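Long-range contact in hypothetical protein TM841 (PDB 1MGP), which binds long-chain fatty acids such as palmitate and may take part in lipid transport or fatty acid metabolism: residues A[88-93]-A[124-129]. Sequence-based numbering, arbitrary orientation.
With PLM (palmitic acid), chain B.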
# COMPACT_ATOMS: atom_id res chain seq x y z
N THR A 88 0.49 10.47 12.19
CA THR A 88 0.05 10.58 10.80
C THR A 88 -1.42 10.97 10.76
O THR A 88 -2.14 10.84 11.75
CB THR A 88 0.22 9.25 10.05
OG1 THR A 88 -0.61 8.25 10.65
CG2 THR A 88 1.68 8.79 10.11
N SER A 89 -1.87 11.45 9.61
CA SER A 89 -3.27 11.80 9.46
C SER A 89 -3.74 11.64 8.03
O SER A 89 -2.97 11.81 7.07
CB SER A 89 -3.53 13.23 9.94
OG SER A 89 -2.91 14.17 9.08
N GLN A 90 -5.01 11.29 7.89
CA GLN A 90 -5.67 11.09 6.61
C GLN A 90 -5.71 12.39 5.82
O GLN A 90 -5.44 13.47 6.37
CB GLN A 90 -7.10 10.61 6.86
CG GLN A 90 -7.94 11.67 7.56
CD GLN A 90 -9.13 11.11 8.31
OE1 GLN A 90 -8.98 10.22 9.14
NE2 GLN A 90 -10.32 11.63 8.02
N PRO A 91 -6.03 12.32 4.52
CA PRO A 91 -6.09 13.56 3.75
C PRO A 91 -7.38 14.25 4.19
O PRO A 91 -8.28 13.59 4.71
CB PRO A 91 -6.19 13.08 2.30
CG PRO A 91 -5.62 11.68 2.34
CD PRO A 91 -6.15 11.15 3.64
N SER A 92 -7.48 15.55 4.00
CA SER A 92 -8.70 16.25 4.39
C SER A 92 -9.73 16.02 3.29
O SER A 92 -9.39 15.57 2.20
CB SER A 92 -8.44 17.75 4.52
OG SER A 92 -8.17 18.32 3.25
N VAL A 93 -10.99 16.32 3.59
CA VAL A 93 -12.06 16.18 2.61
C VAL A 93 -11.74 17.15 1.48
O VAL A 93 -11.91 16.83 0.30
CB VAL A 93 -13.42 16.54 3.24
CG1 VAL A 93 -14.48 16.71 2.15
CG2 VAL A 93 -13.83 15.44 4.22
N TYR A 124 -10.70 6.28 3.98
CA TYR A 124 -11.83 5.80 3.19
C TYR A 124 -13.05 6.69 3.39
O TYR A 124 -13.64 7.17 2.41
CB TYR A 124 -12.19 4.36 3.59
CG TYR A 124 -13.48 3.87 2.96
CD1 TYR A 124 -13.53 3.51 1.61
CD2 TYR A 124 -14.65 3.79 3.71
CE1 TYR A 124 -14.73 3.10 1.02
CE2 TYR A 124 -15.86 3.38 3.13
CZ TYR A 124 -15.88 3.04 1.78
OH TYR A 124 -17.07 2.65 1.20
N ASN A 125 -13.44 6.92 4.64
CA ASN A 125 -14.61 7.75 4.92
C ASN A 125 -14.43 9.16 4.37
O ASN A 125 -15.39 9.78 3.92
CB ASN A 125 -14.89 7.83 6.43
CG ASN A 125 -15.32 6.50 7.01
OD1 ASN A 125 -16.08 5.75 6.40
ND2 ASN A 125 -14.84 6.20 8.22
N SER A 126 -13.21 9.67 4.42
CA SER A 126 -12.94 11.01 3.91
C SER A 126 -13.14 11.07 2.40
O SER A 126 -13.70 12.03 1.87
CB SER A 126 -11.51 11.43 4.28
OG SER A 126 -11.25 12.75 3.85
N ALA A 127 -12.67 10.04 1.70
CA ALA A 127 -12.80 9.97 0.25
C ALA A 127 -14.27 9.86 -0.16
O ALA A 127 -14.69 10.45 -1.15
CB ALA A 127 -12.03 8.77 -0.28
N VAL A 128 -15.03 9.09 0.61
CA VAL A 128 -16.46 8.90 0.35
C VAL A 128 -17.23 10.20 0.53
O VAL A 128 -18.06 10.57 -0.30
CB VAL A 128 -17.05 7.83 1.29
CG1 VAL A 128 -18.55 7.71 1.09
CG2 VAL A 128 -16.37 6.49 1.03
N LEU A 129 -16.96 10.88 1.64
CA LEU A 129 -17.63 12.15 1.95
C LEU A 129 -17.37 13.17 0.85
O LEU A 129 -18.29 13.84 0.37
CB LEU A 129 -17.14 12.69 3.30
CG LEU A 129 -17.78 13.98 3.81
CD1 LEU A 129 -19.30 13.83 3.82
CD2 LEU A 129 -17.26 14.28 5.21
C1 PLM B . -3.82 7.79 9.19
O1 PLM B . -5.04 7.85 8.92
O2 PLM B . -3.26 8.56 9.99
C2 PLM B . -2.98 6.71 8.49
C3 PLM B . -2.78 5.45 9.34
C4 PLM B . -1.94 4.45 8.58
C5 PLM B . -1.71 3.18 9.37
C6 PLM B . -0.66 2.30 8.74
C7 PLM B . -0.42 1.04 9.57
C8 PLM B . 0.80 0.29 9.07
C9 PLM B . 0.40 -0.80 8.08
CA PLM B . 1.59 -1.23 7.25
CB PLM B . 1.23 -2.38 6.33
CC PLM B . 2.43 -2.78 5.50
CD PLM B . 2.10 -3.94 4.56
CE PLM B . 3.33 -4.33 3.72
CF PLM B . 3.05 -5.46 2.74
CG PLM B . 2.58 -4.94 1.39
O HOH W 1 -10.33 13.99 6.45
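S126, with OG anti to the backbone N (chi1 -177°), sets its hydroxyl beside the P91 carbonyl and the backbone N of V93, while Q90 has CG between backbone N and carbonyl carbon (chi1 65°) and the chain extended beyond. That brings NE2 of Q90 alongside S126, 3.9 Å from CB, and to the water that S126 OG also binds. This one water joins the two segments: it accepts from Q90 NE2 at 2.8 Å, donates to P91 O at 2.7 Å and is hydrogen-bonded to S126 OG at 3.0 Å, so a side-chain amide, a main-chain carbonyl and a hydroxyl converge on a single molecule. Farther along, V93 lays CG2 against S126 OG and also against CD2 of L129, 3.8 Å away, the two apolar side chains crossing at about a right angle one helical turn beyond S126. In this DegV-family fold the contact sets the link between strand 87-89 and helix 93-105 against helix 123-133. S92 stands at the N-cap of helix 93-105, its OG bonded to D95 N; F96 of that helix packs on both P91 and S126. At the strand end lies the fatty-acid head group: T88 OG1 donates to palmitate O2 at 2.7 Å and is also hydrogen-bonded to H296 NE2, while S121, just ahead of helix 123-133, bonds the same carboxylate through OG.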